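Local coordinates for protein redox-sensing transcriptional repressor Rex (Thermoanaerobacter ethanolicus, PDB 3WGH) that probably represses transcription by binding DNA as a homodimer and adjusts that repression to the cellular NADH/NAD(+) balance, at residues I88-G93 against G150-P155; K113-I118 against V130-V135. All coordinates share one frame; numbering follows the deposited sequence.

Contact 1. Residues I88-G93 against G150-P155. With NAI (1,4-dihydronicotinamide adenine dinucleotide), chain I.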
# COMPACT_ATOMS: atom_id res chain seq x y z
N ILE B 88 2.93 -16.48 8.39
CA ILE B 88 4.34 -16.73 8.05
C ILE B 88 4.73 -15.82 6.87
O ILE B 88 3.86 -15.39 6.11
CB ILE B 88 4.61 -18.21 7.63
CG1 ILE B 88 3.84 -18.51 6.36
CG2 ILE B 88 4.35 -19.19 8.79
CD1 ILE B 88 3.76 -19.99 5.94
N ILE B 89 6.03 -15.60 6.71
CA ILE B 89 6.57 -14.77 5.62
C ILE B 89 7.40 -15.70 4.80
O ILE B 89 8.20 -16.49 5.36
CB ILE B 89 7.41 -13.61 6.16
CG1 ILE B 89 6.46 -12.59 6.80
CG2 ILE B 89 8.26 -12.88 5.02
CD1 ILE B 89 7.19 -11.50 7.57
N ILE B 90 7.14 -15.71 3.50
CA ILE B 90 7.98 -16.44 2.53
C ILE B 90 8.82 -15.43 1.84
O ILE B 90 8.30 -14.50 1.18
CB ILE B 90 7.10 -17.14 1.42
CG1 ILE B 90 5.91 -17.82 2.09
CG2 ILE B 90 7.92 -18.15 0.59
CD1 ILE B 90 6.34 -18.79 3.08
N GLY B 91 10.14 -15.61 1.94
CA GLY B 91 11.10 -14.63 1.44
C GLY B 91 11.66 -13.75 2.56
O GLY B 91 11.02 -12.80 3.03
N ALA B 92 12.88 -14.05 2.97
CA ALA B 92 13.53 -13.29 4.00
C ALA B 92 14.50 -12.32 3.39
O ALA B 92 15.56 -12.09 3.96
CB ALA B 92 14.28 -14.25 4.93
N GLY B 93 14.18 -11.76 2.21
CA GLY B 93 15.01 -10.69 1.67
C GLY B 93 14.69 -9.33 2.28
O GLY B 93 14.23 -9.22 3.44
N GLY B 150 -0.26 -16.53 4.71
CA GLY B 150 1.09 -16.49 4.13
C GLY B 150 1.37 -15.13 3.44
O GLY B 150 0.57 -14.65 2.62
N ILE B 151 2.44 -14.47 3.87
CA ILE B 151 2.87 -13.22 3.30
C ILE B 151 3.98 -13.53 2.29
O ILE B 151 4.99 -14.14 2.64
CB ILE B 151 3.41 -12.33 4.40
CG1 ILE B 151 2.28 -12.17 5.46
CG2 ILE B 151 3.97 -11.05 3.70
CD1 ILE B 151 2.60 -11.27 6.72
N LEU B 152 3.76 -13.18 1.05
CA LEU B 152 4.63 -13.63 -0.05
C LEU B 152 5.54 -12.47 -0.52
O LEU B 152 5.07 -11.48 -1.08
CB LEU B 152 3.71 -14.08 -1.20
CG LEU B 152 3.78 -15.49 -1.79
CD1 LEU B 152 3.53 -15.36 -3.31
CD2 LEU B 152 5.13 -16.22 -1.55
N CYS B 153 6.84 -12.59 -0.26
CA CYS B 153 7.80 -11.49 -0.60
C CYS B 153 8.99 -12.07 -1.33
O CYS B 153 10.11 -11.89 -0.91
CB CYS B 153 8.32 -10.77 0.66
SG CYS B 153 7.07 -10.28 1.90
N ILE B 154 8.71 -12.89 -2.33
CA ILE B 154 9.76 -13.56 -3.13
C ILE B 154 9.76 -12.95 -4.52
O ILE B 154 8.82 -12.29 -4.89
CB ILE B 154 9.51 -15.10 -3.22
CG1 ILE B 154 8.11 -15.44 -3.72
CG2 ILE B 154 9.74 -15.81 -1.87
CD1 ILE B 154 7.97 -16.92 -4.20
N PRO B 155 10.83 -13.16 -5.30
CA PRO B 155 10.80 -12.66 -6.68
C PRO B 155 9.69 -13.34 -7.46
O PRO B 155 9.18 -14.41 -7.05
CB PRO B 155 12.19 -13.07 -7.26
CG PRO B 155 13.02 -13.55 -6.09
CD PRO B 155 12.03 -13.96 -5.00
PA NAI I . 14.97 -9.70 -2.36
O1A NAI I . 15.74 -10.32 -3.48
O2A NAI I . 15.62 -8.82 -1.33
O5B NAI I . 14.33 -10.90 -1.52
C5B NAI I . 13.76 -12.06 -2.11
C4B NAI I . 14.06 -13.22 -1.16
O4B NAI I . 13.29 -14.32 -1.59
C3B NAI I . 15.53 -13.69 -1.25
O3B NAI I . 16.01 -13.95 0.07
C2B NAI I . 15.46 -15.03 -1.96
O2B NAI I . 16.41 -15.99 -1.50
C1B NAI I . 14.10 -15.50 -1.48
N9A NAI I . 13.47 -16.51 -2.36
C8A NAI I . 13.64 -16.65 -3.70
N7A NAI I . 12.82 -17.66 -4.07
C5A NAI I . 12.20 -18.16 -2.98
C6A NAI I . 11.29 -19.18 -2.73
N6A NAI I . 10.84 -19.93 -3.77
N1A NAI I . 10.80 -19.41 -1.49
C2A NAI I . 11.26 -18.71 -0.46
N3A NAI I . 12.17 -17.76 -0.67
C4A NAI I . 12.62 -17.44 -1.91
O3 NAI I . 13.69 -8.97 -3.05
PN NAI I . 12.79 -7.86 -2.30
O1N NAI I . 13.37 -6.56 -2.74
O2N NAI I . 12.71 -8.35 -0.86
O5D NAI I . 11.33 -8.02 -2.98
C5D NAI I . 10.49 -9.15 -2.73
C4D NAI I . 9.31 -9.04 -3.68
O4D NAI I . 8.47 -7.89 -3.40
C3D NAI I . 9.78 -8.91 -5.13
O3D NAI I . 8.88 -9.70 -5.89
C2D NAI I . 9.53 -7.45 -5.45
O2D NAI I . 9.40 -7.28 -6.88
C1D NAI I . 8.27 -7.17 -4.62
N1N NAI I . 7.99 -5.76 -4.33
C2N NAI I . 6.70 -5.31 -4.52
C3N NAI I . 6.32 -4.04 -4.34
C7N NAI I . 4.88 -3.73 -4.50
O7N NAI I . 4.45 -2.58 -4.66
N7N NAI I . 4.04 -4.76 -4.36
C4N NAI I . 7.34 -2.99 -3.91
C5N NAI I . 8.73 -3.57 -3.73
C6N NAI I . 8.98 -4.87 -3.91
O HOH W 1 11.91 -10.54 0.77
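Ile90 meets Leu152 on one face of two neighbouring parallel strands, while Ile89 and Ile151 pair on the other. Leu152 CD2 comes within 3.7 Å of Ile90 CB. The CG2 branch of Ile90, anti to the backbone N (chi1, defined by CG1, is -45°), runs forward to the dinucleotide, 3.5 Å from NAI C2A. Ile154 turns its CG2 the same way: that methyl lies 3.9 Å from Ile90 CG2 and 3.3 Å from NAI C4A, so one methyl from strand 88-90 and one from the loop after strand 150-152 meet the same adenine. Replacing Ile90 with an alanine would remove CG1 and CG2, and would probably open a gap beside NAI C2A and Ile154 CG2 and thin the packing on Leu152 CD2. Ile151 N to Ile88 O and Ile90 N to Ile151 O form nearly straight hydrogen bonds, Cys153 N to Ile90 O a somewhat bent one. Gly91 follows with phi 100°, where a CB would collide with Cys153 O. Past it, a water bridges Cys153 O and NAI O2N, and Ile154 O accepts a 2.8 Å bond from NAI O3D. Parallel strands opening into a glycine-rich turn under a dinucleotide mark the Rossmann fold.

Contact 2. Residues K113-I118 against V130-V135. With NAI (1,4-dihydronicotinamide adenine dinucleotide), chain I.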
# COMPACT_ATOMS: atom_id res chain seq x y z
N LYS B 113 4.84 -16.50 13.04
CA LYS B 113 5.21 -17.81 13.54
C LYS B 113 6.47 -18.37 12.87
O LYS B 113 7.16 -19.18 13.46
CB LYS B 113 4.06 -18.81 13.42
CG LYS B 113 2.80 -18.50 14.23
CD LYS B 113 2.97 -18.73 15.72
CE LYS B 113 2.80 -20.23 16.04
NZ LYS B 113 1.52 -20.85 15.43
N GLY B 114 6.75 -17.99 11.62
CA GLY B 114 7.98 -18.45 11.01
C GLY B 114 8.29 -17.67 9.74
O GLY B 114 7.41 -16.96 9.21
N ILE B 115 9.55 -17.73 9.31
CA ILE B 115 9.97 -17.03 8.11
C ILE B 115 10.85 -17.97 7.31
O ILE B 115 11.65 -18.69 7.90
CB ILE B 115 10.67 -15.69 8.43
CG1 ILE B 115 11.06 -14.98 7.13
CG2 ILE B 115 11.95 -15.92 9.22
CD1 ILE B 115 11.11 -13.44 7.27
N PHE B 116 10.63 -18.02 6.00
CA PHE B 116 11.12 -19.09 5.15
C PHE B 116 11.87 -18.50 4.00
O PHE B 116 11.52 -17.43 3.52
CB PHE B 116 9.97 -19.99 4.68
CG PHE B 116 9.27 -20.68 5.84
CD1 PHE B 116 9.71 -21.95 6.29
CD2 PHE B 116 8.28 -20.02 6.54
CE1 PHE B 116 9.09 -22.58 7.41
CE2 PHE B 116 7.64 -20.63 7.64
CZ PHE B 116 8.09 -21.89 8.10
N ASP B 117 12.99 -19.13 3.64
CA ASP B 117 13.79 -18.68 2.48
C ASP B 117 14.44 -19.88 1.79
O ASP B 117 14.46 -20.98 2.38
CB ASP B 117 14.85 -17.65 2.91
CG ASP B 117 15.27 -16.73 1.75
OD1 ASP B 117 14.79 -15.56 1.67
OD2 ASP B 117 16.02 -17.18 0.86
N ILE B 118 14.83 -19.74 0.52
CA ILE B 118 15.59 -20.84 -0.12
C ILE B 118 17.11 -20.65 0.02
O ILE B 118 17.87 -21.45 -0.49
CB ILE B 118 15.39 -20.95 -1.65
CG1 ILE B 118 15.61 -19.60 -2.33
CG2 ILE B 118 14.13 -21.62 -2.02
CD1 ILE B 118 15.29 -19.64 -3.81
N VAL B 130 11.96 -15.17 15.78
CA VAL B 130 11.82 -16.26 14.83
C VAL B 130 13.12 -16.44 14.10
O VAL B 130 13.91 -15.53 14.04
CB VAL B 130 10.60 -16.10 13.85
CG1 VAL B 130 9.33 -16.08 14.65
CG2 VAL B 130 10.71 -14.85 13.01
N GLU B 131 13.37 -17.66 13.65
CA GLU B 131 14.58 -17.97 12.90
C GLU B 131 14.19 -18.31 11.49
O GLU B 131 13.21 -19.03 11.29
CB GLU B 131 15.33 -19.16 13.53
CG GLU B 131 16.57 -18.77 14.37
CD GLU B 131 17.35 -19.96 14.93
OE1 GLU B 131 16.71 -20.98 15.25
OE2 GLU B 131 18.59 -19.86 15.08
N VAL B 132 14.97 -17.84 10.51
CA VAL B 132 14.72 -18.18 9.11
C VAL B 132 14.92 -19.66 8.89
O VAL B 132 15.97 -20.23 9.23
CB VAL B 132 15.59 -17.39 8.12
CG1 VAL B 132 15.42 -17.94 6.71
CG2 VAL B 132 15.30 -15.91 8.18
N MET B 133 13.93 -20.28 8.28
CA MET B 133 13.94 -21.71 8.03
C MET B 133 13.92 -21.91 6.56
O MET B 133 13.61 -20.97 5.82
CB MET B 133 12.72 -22.38 8.67
CG MET B 133 12.80 -22.44 10.17
SD MET B 133 11.21 -22.98 10.87
CE MET B 133 11.05 -24.69 10.28
N ASP B 134 14.31 -23.11 6.13
CA ASP B 134 14.29 -23.55 4.73
C ASP B 134 12.86 -23.71 4.28
O ASP B 134 12.07 -24.37 4.95
CB ASP B 134 14.95 -24.95 4.62
CG ASP B 134 15.27 -25.35 3.19
OD1 ASP B 134 14.55 -24.97 2.23
OD2 ASP B 134 16.29 -26.05 3.00
N VAL B 135 12.54 -23.15 3.12
CA VAL B 135 11.17 -23.16 2.65
C VAL B 135 10.74 -24.59 2.33
O VAL B 135 9.57 -24.87 2.14
CB VAL B 135 10.97 -22.19 1.43
CG1 VAL B 135 11.69 -22.71 0.20
CG2 VAL B 135 9.48 -22.00 1.13
PA NAI I . 14.97 -9.70 -2.36
O1A NAI I . 15.74 -10.32 -3.48
O2A NAI I . 15.62 -8.82 -1.33
O5B NAI I . 14.33 -10.90 -1.52
C5B NAI I . 13.76 -12.06 -2.11
C4B NAI I . 14.06 -13.22 -1.16
O4B NAI I . 13.29 -14.32 -1.59
C3B NAI I . 15.53 -13.69 -1.25
O3B NAI I . 16.01 -13.95 0.07
C2B NAI I . 15.46 -15.03 -1.96
O2B NAI I . 16.41 -15.99 -1.50
C1B NAI I . 14.10 -15.50 -1.48
N9A NAI I . 13.47 -16.51 -2.36
C8A NAI I . 13.64 -16.65 -3.70
N7A NAI I . 12.82 -17.66 -4.07
C5A NAI I . 12.20 -18.16 -2.98
C6A NAI I . 11.29 -19.18 -2.73
N6A NAI I . 10.84 -19.93 -3.77
N1A NAI I . 10.80 -19.41 -1.49
C2A NAI I . 11.26 -18.71 -0.46
N3A NAI I . 12.17 -17.76 -0.67
C4A NAI I . 12.62 -17.44 -1.91
O3 NAI I . 13.69 -8.97 -3.05
PN NAI I . 12.79 -7.86 -2.30
O1N NAI I . 13.37 -6.56 -2.74
O2N NAI I . 12.71 -8.35 -0.86
O5D NAI I . 11.33 -8.02 -2.98
C5D NAI I . 10.49 -9.15 -2.73
C4D NAI I . 9.31 -9.04 -3.68
O4D NAI I . 8.47 -7.89 -3.40
C3D NAI I . 9.78 -8.91 -5.13
O3D NAI I . 8.88 -9.70 -5.89
C2D NAI I . 9.53 -7.45 -5.45
O2D NAI I . 9.40 -7.28 -6.88
C1D NAI I . 8.27 -7.17 -4.62
N1N NAI I . 7.99 -5.76 -4.33
C2N NAI I . 6.70 -5.31 -4.52
C3N NAI I . 6.32 -4.04 -4.34
C7N NAI I . 4.88 -3.73 -4.50
O7N NAI I . 4.45 -2.58 -4.66
N7N NAI I . 4.04 -4.76 -4.36
C4N NAI I . 7.34 -2.99 -3.91
C5N NAI I . 8.73 -3.57 -3.73
C6N NAI I . 8.98 -4.87 -3.91
O HOH W 2 10.86 -19.71 11.04
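Phe116 and Met133 lie side by side, pointing the same way, on adjacent parallel strands. Met133 CB packs 3.8 Å from Phe116 CE1; chi1 and chi2 (-72° and 170°) set SD obliquely, 5.0 Å from the ring centroid, in a Met-aromatic contact, and the bend at chi3 brings CE to 4.1 Å from Phe116 CE1. Asp134 O lies in plane at the ring edge, 3.6 Å from Phe116 CD1, and Phe141 adds an edge-to-face partner. On the reverse face Ile115 and Val132 cross at an angle, their CG2 methyls 3.5 Å apart. Met133 N to Ile115 O and Asp117 N to Met133 O bind the backbones; Val135 N reaches Asp117 O from above the carbonyl plane, a more bent bond. Ile118 and Val135 run alongside each other, CG2 against CG1. Asp117 CB rests near Val132 CG1, and with CG anti to the backbone N (chi1 -155°) the carboxylate reaches the adenosine ribose. OD1 accepts from NAI O3B at 2.6 Å and OD2 from NAI O2B at 2.7 Å; OD1 also accepts an amide of the glycine-rich turn, OD2 Asn119 N. Two donors per oxygen hold the carboxylate against rotation and probably keep it ionised, consistent with recognition of a ribose with both hydroxyls unmodified.

Contacts 1 and 2 belong to one sheet, with centres about 9 Å apart, and strands 85-90 and 110-117 are the neighbours that join them. Gly91 N lies 2.8 Å from Phe116 O, a probable hydrogen bond continuing the sheet, and Ile89 CG2 packs 3.7 Å from Ile115 CD1. At the strand ends Ala92 N donates a hydrogen bond of 2.8 Å to Asp117 OD1, tying the glycine-rich turn to the ribose-binding carboxylate. The two contacts share the adenosine half of the same NADH: contact 1 supplies Ile90 and Ile154 to the adenine, whereas contact 2 adds Ile118 and Val135. Of the two, contact 1 alone also bonds the nicotinamide ribose directly, through Ile154 O.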